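Long-range contact in polysaccharide Lyase Family 6 (PDB 6QPS), which probably degrades alginate as a calcium-binding lyase of polysaccharide lyase family 6, with specificity for mannuronic acid: residues A[110-120]-A[153-164]. Numbering follows the deposited sequence.
Sequences WAIGHDMIDFQ and DEYWVGLRGTNN
Tyr155 N to His114 O (2.8 Å) opens the parallel pairing of residues 115–118 with 155–159, adjacent coils of the right-handed beta-helix of this family. Four more backbone bonds follow: Met116 N to Tyr155 O, Ile117 N to Trp156 O, Gly158 N to Ile117 O and Phe119 N to Gly158 O. Both segments turn a corner, at Met116–Ile117 and Trp156; there a water donates to Ile117 O and Tyr155 O.

Arg160 grips Asp118 side-on. Its NE gives a nearly straight 2.8 Å bond to the syn lone pair of Asp118 OD1, while NH2 reaches OD2 at 3.0 Å. Gln120 NE2 lies over one guanidinium face, 3.6 Å from Arg160 CZ; its OE1 is held by Gly124.

His114 has CG anti to its backbone N (chi1 -171°), which carries CE1 edge-to-face over the centre of the Tyr155 ring. The Tyr155 side chain lies about 6 Å from that of Glu213, a calcium ligand. Leu159 CD2 sits over the centre of one Phe119 face, a CH-pi contact.

His114 ND1 donates to Asp115 OD1 (2.7 Å), and NE2 shares a water with Asp153 OD2 and Tyr155 OH, which also hydrogen-bonds Arg216. Asp115 on one nitrogen and the water on the other thus hold the imidazole in rotation.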
loop_
_atom_site.group_PDB
_atom_site.type_symbol
_atom_site.label_atom_id
_atom_site.label_comp_id
_atom_site.label_asym_id
_atom_site.label_seq_id
_atom_site.Cartn_x
_atom_site.Cartn_y
_atom_site.Cartn_z
ATOM N N TRP A 110 17.666 8.256 -9.893
ATOM C CA TRP A 110 17.774 6.929 -9.298
ATOM C C TRP A 110 18.713 6.966 -8.098
ATOM O O TRP A 110 19.517 7.889 -7.935
ATOM C CB TRP A 110 18.266 5.880 -10.309
ATOM C CG TRP A 110 19.626 6.179 -10.880
ATOM C CD1 TRP A 110 20.823 5.820 -10.350
ATOM C CD2 TRP A 110 19.919 6.890 -12.087
ATOM N NE1 TRP A 110 21.851 6.273 -11.137
ATOM C CE2 TRP A 110 21.326 6.925 -12.219
ATOM C CE3 TRP A 110 19.133 7.487 -13.074
ATOM C CZ2 TRP A 110 21.962 7.538 -13.299
ATOM C CZ3 TRP A 110 19.770 8.094 -14.149
ATOM C CH2 TRP A 110 21.167 8.121 -14.245
ATOM N N ALA A 111 18.607 5.925 -7.275
ATOM C CA ALA A 111 19.382 5.849 -6.045
ATOM C C ALA A 111 20.846 5.547 -6.310
ATOM O O ALA A 111 21.193 4.657 -7.099
ATOM C CB ALA A 111 18.823 4.754 -5.151
ATOM N N ILE A 112 21.719 6.280 -5.613
ATOM C CA ILE A 112 23.140 5.952 -5.617
ATOM C C ILE A 112 23.358 4.555 -5.059
ATOM O O ILE A 112 24.059 3.730 -5.657
ATOM C CB ILE A 112 23.957 7.030 -4.879
ATOM C CG1 ILE A 112 24.051 8.281 -5.771
ATOM C CG2 ILE A 112 25.369 6.493 -4.567
ATOM C CD1 ILE A 112 24.683 9.475 -5.084
ATOM N N GLY A 113 22.759 4.270 -3.914
ATOM C CA GLY A 113 22.779 2.928 -3.368
ATOM C C GLY A 113 21.394 2.304 -3.326
ATOM O O GLY A 113 20.779 2.078 -4.369
ATOM N N HIS A 114 20.904 2.005 -2.122
ATOM C CA HIS A 114 19.655 1.267 -1.944
ATOM C C HIS A 114 18.432 2.163 -1.886
ATOM O O HIS A 114 17.348 1.708 -2.248
ATOM C CB HIS A 114 19.729 0.452 -0.636
ATOM C CG HIS A 114 18.600 -0.523 -0.450
ATOM N ND1 HIS A 114 17.414 -0.192 0.170
ATOM C CD2 HIS A 114 18.486 -1.828 -0.797
ATOM C CE1 HIS A 114 16.612 -1.244 0.179
ATOM N NE2 HIS A 114 17.243 -2.253 -0.392
ATOM N N ASP A 115 18.569 3.411 -1.428
ATOM C CA ASP A 115 17.425 4.239 -1.044
ATOM C C ASP A 115 17.513 5.598 -1.724
ATOM O O ASP A 115 18.426 6.380 -1.445
ATOM C CB ASP A 115 17.369 4.392 0.484
ATOM C CG ASP A 115 17.437 3.060 1.194
ATOM O OD1 ASP A 115 16.542 2.233 0.944
ATOM O OD2 ASP A 115 18.403 2.829 1.962
ATOM N N MET A 116 16.546 5.907 -2.587
ATOM C CA MET A 116 16.605 7.163 -3.324
ATOM C C MET A 116 16.255 8.352 -2.434
ATOM O O MET A 116 17.010 9.331 -2.373
ATOM C CB MET A 116 15.703 7.115 -4.554
ATOM C CG MET A 116 15.947 8.278 -5.508
ATOM S SD MET A 116 15.005 8.194 -7.055
ATOM C CE MET A 116 13.373 8.641 -6.473
ATOM N N ILE A 117 15.108 8.288 -1.751
ATOM C CA ILE A 117 14.613 9.330 -0.841
ATOM C C ILE A 117 14.313 8.651 0.499
ATOM O O ILE A 117 13.531 7.689 0.551
ATOM C CB ILE A 117 13.341 10.014 -1.378
ATOM C CG1 ILE A 117 13.587 10.628 -2.758
ATOM C CG2 ILE A 117 12.820 11.052 -0.376
ATOM C CD1 ILE A 117 12.311 11.192 -3.411
ATOM N N ASP A 118 14.914 9.153 1.583
ATOM C CA ASP A 118 14.844 8.523 2.905
ATOM C C ASP A 118 14.598 9.603 3.953
ATOM O O ASP A 118 15.200 10.681 3.896
ATOM C CB ASP A 118 16.152 7.761 3.184
ATOM C CG ASP A 118 16.023 6.680 4.241
ATOM O OD1 ASP A 118 14.924 6.447 4.788
ATOM O OD2 ASP A 118 17.075 6.068 4.528
ATOM N N PHE A 119 13.742 9.288 4.920
ATOM C CA PHE A 119 13.330 10.214 5.986
ATOM C C PHE A 119 14.167 10.042 7.267
ATOM O O PHE A 119 13.661 10.171 8.397
ATOM C CB PHE A 119 11.826 10.067 6.254
ATOM C CG PHE A 119 10.928 10.784 5.236
ATOM C CD1 PHE A 119 10.815 10.331 3.924
ATOM C CD2 PHE A 119 10.170 11.894 5.596
ATOM C CE1 PHE A 119 9.992 10.993 3.004
ATOM C CE2 PHE A 119 9.331 12.539 4.660
ATOM C CZ PHE A 119 9.272 12.085 3.367
ATOM N N GLN A 120 15.466 9.803 7.090
ATOM C CA GLN A 120 16.428 9.674 8.171
ATOM C C GLN A 120 17.771 10.195 7.675
ATOM O O GLN A 120 18.129 10.006 6.504
ATOM C CB GLN A 120 16.559 8.192 8.576
ATOM C CG GLN A 120 17.603 7.874 9.622
ATOM C CD GLN A 120 17.686 6.394 9.934
ATOM O OE1 GLN A 120 17.423 5.975 11.049
ATOM N NE2 GLN A 120 18.099 5.604 8.950
ATOM N N ASP A 153 18.490 -3.707 -6.651
ATOM C CA ASP A 153 17.402 -3.367 -5.746
ATOM C C ASP A 153 17.534 -1.909 -5.353
ATOM O O ASP A 153 18.609 -1.470 -4.926
ATOM C CB ASP A 153 17.532 -4.231 -4.489
ATOM C CG ASP A 153 16.209 -4.668 -3.928
ATOM O OD1 ASP A 153 15.159 -4.352 -4.519
ATOM O OD2 ASP A 153 16.231 -5.347 -2.879
ATOM N N GLU A 154 16.447 -1.162 -5.478
ATOM C CA GLU A 154 16.437 0.211 -4.985
ATOM C C GLU A 154 15.021 0.579 -4.562
ATOM O O GLU A 154 14.049 0.155 -5.196
ATOM C CB GLU A 154 16.993 1.240 -5.996
ATOM C CG GLU A 154 16.243 1.320 -7.317
ATOM C CD GLU A 154 16.964 2.134 -8.395
ATOM O OE1 GLU A 154 18.058 2.703 -8.136
ATOM O OE2 GLU A 154 16.419 2.203 -9.515
ATOM N N TYR A 155 14.904 1.320 -3.461
ATOM C CA TYR A 155 13.611 1.710 -2.919
ATOM C C TYR A 155 13.409 3.197 -3.171
ATOM O O TYR A 155 14.312 4.000 -2.908
ATOM C CB TYR A 155 13.545 1.452 -1.402
ATOM C CG TYR A 155 13.485 0.013 -0.924
ATOM C CD1 TYR A 155 13.780 -1.061 -1.749
ATOM C CD2 TYR A 155 13.120 -0.258 0.390
ATOM C CE1 TYR A 155 13.703 -2.374 -1.282
ATOM C CE2 TYR A 155 13.050 -1.534 0.861
ATOM C CZ TYR A 155 13.359 -2.606 0.049
ATOM O OH TYR A 155 13.315 -3.895 0.538
ATOM N N TRP A 156 12.213 3.603 -3.604
ATOM C CA TRP A 156 12.005 5.009 -3.960
ATOM C C TRP A 156 11.893 5.913 -2.728
ATOM O O TRP A 156 12.639 6.889 -2.598
ATOM C CB TRP A 156 10.810 5.162 -4.906
ATOM C CG TRP A 156 11.175 4.836 -6.352
ATOM C CD1 TRP A 156 12.410 4.463 -6.830
ATOM C CD2 TRP A 156 10.298 4.856 -7.486
ATOM N NE1 TRP A 156 12.338 4.227 -8.180
ATOM C CE2 TRP A 156 11.062 4.498 -8.608
ATOM C CE3 TRP A 156 8.942 5.139 -7.659
ATOM C CZ2 TRP A 156 10.513 4.420 -9.883
ATOM C CZ3 TRP A 156 8.408 5.096 -8.939
ATOM C CH2 TRP A 156 9.186 4.736 -10.023
ATOM N N VAL A 157 10.971 5.597 -1.819
ATOM C CA VAL A 157 10.701 6.404 -0.628
ATOM C C VAL A 157 10.733 5.514 0.615
ATOM O O VAL A 157 10.051 4.485 0.673
ATOM C CB VAL A 157 9.343 7.124 -0.731
ATOM C CG1 VAL A 157 9.098 7.990 0.503
ATOM C CG2 VAL A 157 9.257 7.944 -1.991
ATOM N N GLY A 158 11.552 5.905 1.593
ATOM C CA GLY A 158 11.599 5.230 2.876
ATOM C C GLY A 158 11.094 6.120 4.000
ATOM O O GLY A 158 11.713 7.139 4.332
ATOM N N LEU A 159 9.955 5.759 4.576
ATOM C CA LEU A 159 9.460 6.468 5.742
ATOM C C LEU A 159 10.137 5.955 7.014
ATOM O O LEU A 159 10.311 4.740 7.207
ATOM C CB LEU A 159 7.944 6.294 5.822
ATOM C CG LEU A 159 7.076 7.203 4.950
ATOM C CD1 LEU A 159 5.613 6.773 4.926
ATOM C CD2 LEU A 159 7.156 8.659 5.481
ATOM N N ARG A 160 10.548 6.907 7.860
ATOM C CA ARG A 160 11.164 6.689 9.167
ATOM C C ARG A 160 10.536 7.701 10.118
ATOM O O ARG A 160 9.828 8.609 9.689
ATOM C CB ARG A 160 12.680 6.961 9.122
ATOM C CG ARG A 160 13.413 6.364 7.899
ATOM C CD ARG A 160 14.219 5.172 8.220
ATOM N NE ARG A 160 15.034 4.779 7.072
ATOM C CZ ARG A 160 15.773 3.681 7.012
ATOM N NH1 ARG A 160 15.806 2.824 8.025
ATOM N NH2 ARG A 160 16.476 3.440 5.902
ATOM N N GLY A 161 10.877 7.616 11.399
ATOM C CA GLY A 161 10.442 8.655 12.327
ATOM C C GLY A 161 8.965 8.555 12.681
ATOM O O GLY A 161 8.404 7.474 12.868
ATOM N N THR A 162 8.333 9.720 12.841
ATOM C CA THR A 162 6.957 9.805 13.315
ATOM C C THR A 162 6.224 10.944 12.607
ATOM O O THR A 162 6.817 11.961 12.222
ATOM C CB THR A 162 6.881 10.043 14.849
ATOM O OG1 THR A 162 7.583 11.251 15.170
ATOM C CG2 THR A 162 7.476 8.891 15.640
ATOM N N ASN A 163 4.915 10.757 12.452
ATOM C CA ASN A 163 4.009 11.818 12.039
ATOM C C ASN A 163 4.385 12.415 10.693
ATOM O O ASN A 163 4.182 13.609 10.470
ATOM C CB ASN A 163 3.939 12.941 13.085
ATOM C CG ASN A 163 3.537 12.442 14.457
ATOM O OD1 ASN A 163 4.372 12.323 15.360
ATOM N ND2 ASN A 163 2.257 12.134 14.619
ATOM N N ASN A 164 4.910 11.621 9.765
ATOM C CA ASN A 164 5.194 12.105 8.422
ATOM C C ASN A 164 4.024 11.774 7.501
ATOM O O ASN A 164 3.140 10.980 7.842
ATOM C CB ASN A 164 6.505 11.502 7.917
ATOM C CG ASN A 164 7.698 11.954 8.764
ATOM O OD1 ASN A 164 7.804 13.132 9.124
ATOM N ND2 ASN A 164 8.603 11.028 9.072
HETATM O O HOH W 1 15.972 -4.796 -0.276
HETATM O O HOH W 2 14.106 5.098 -0.242
#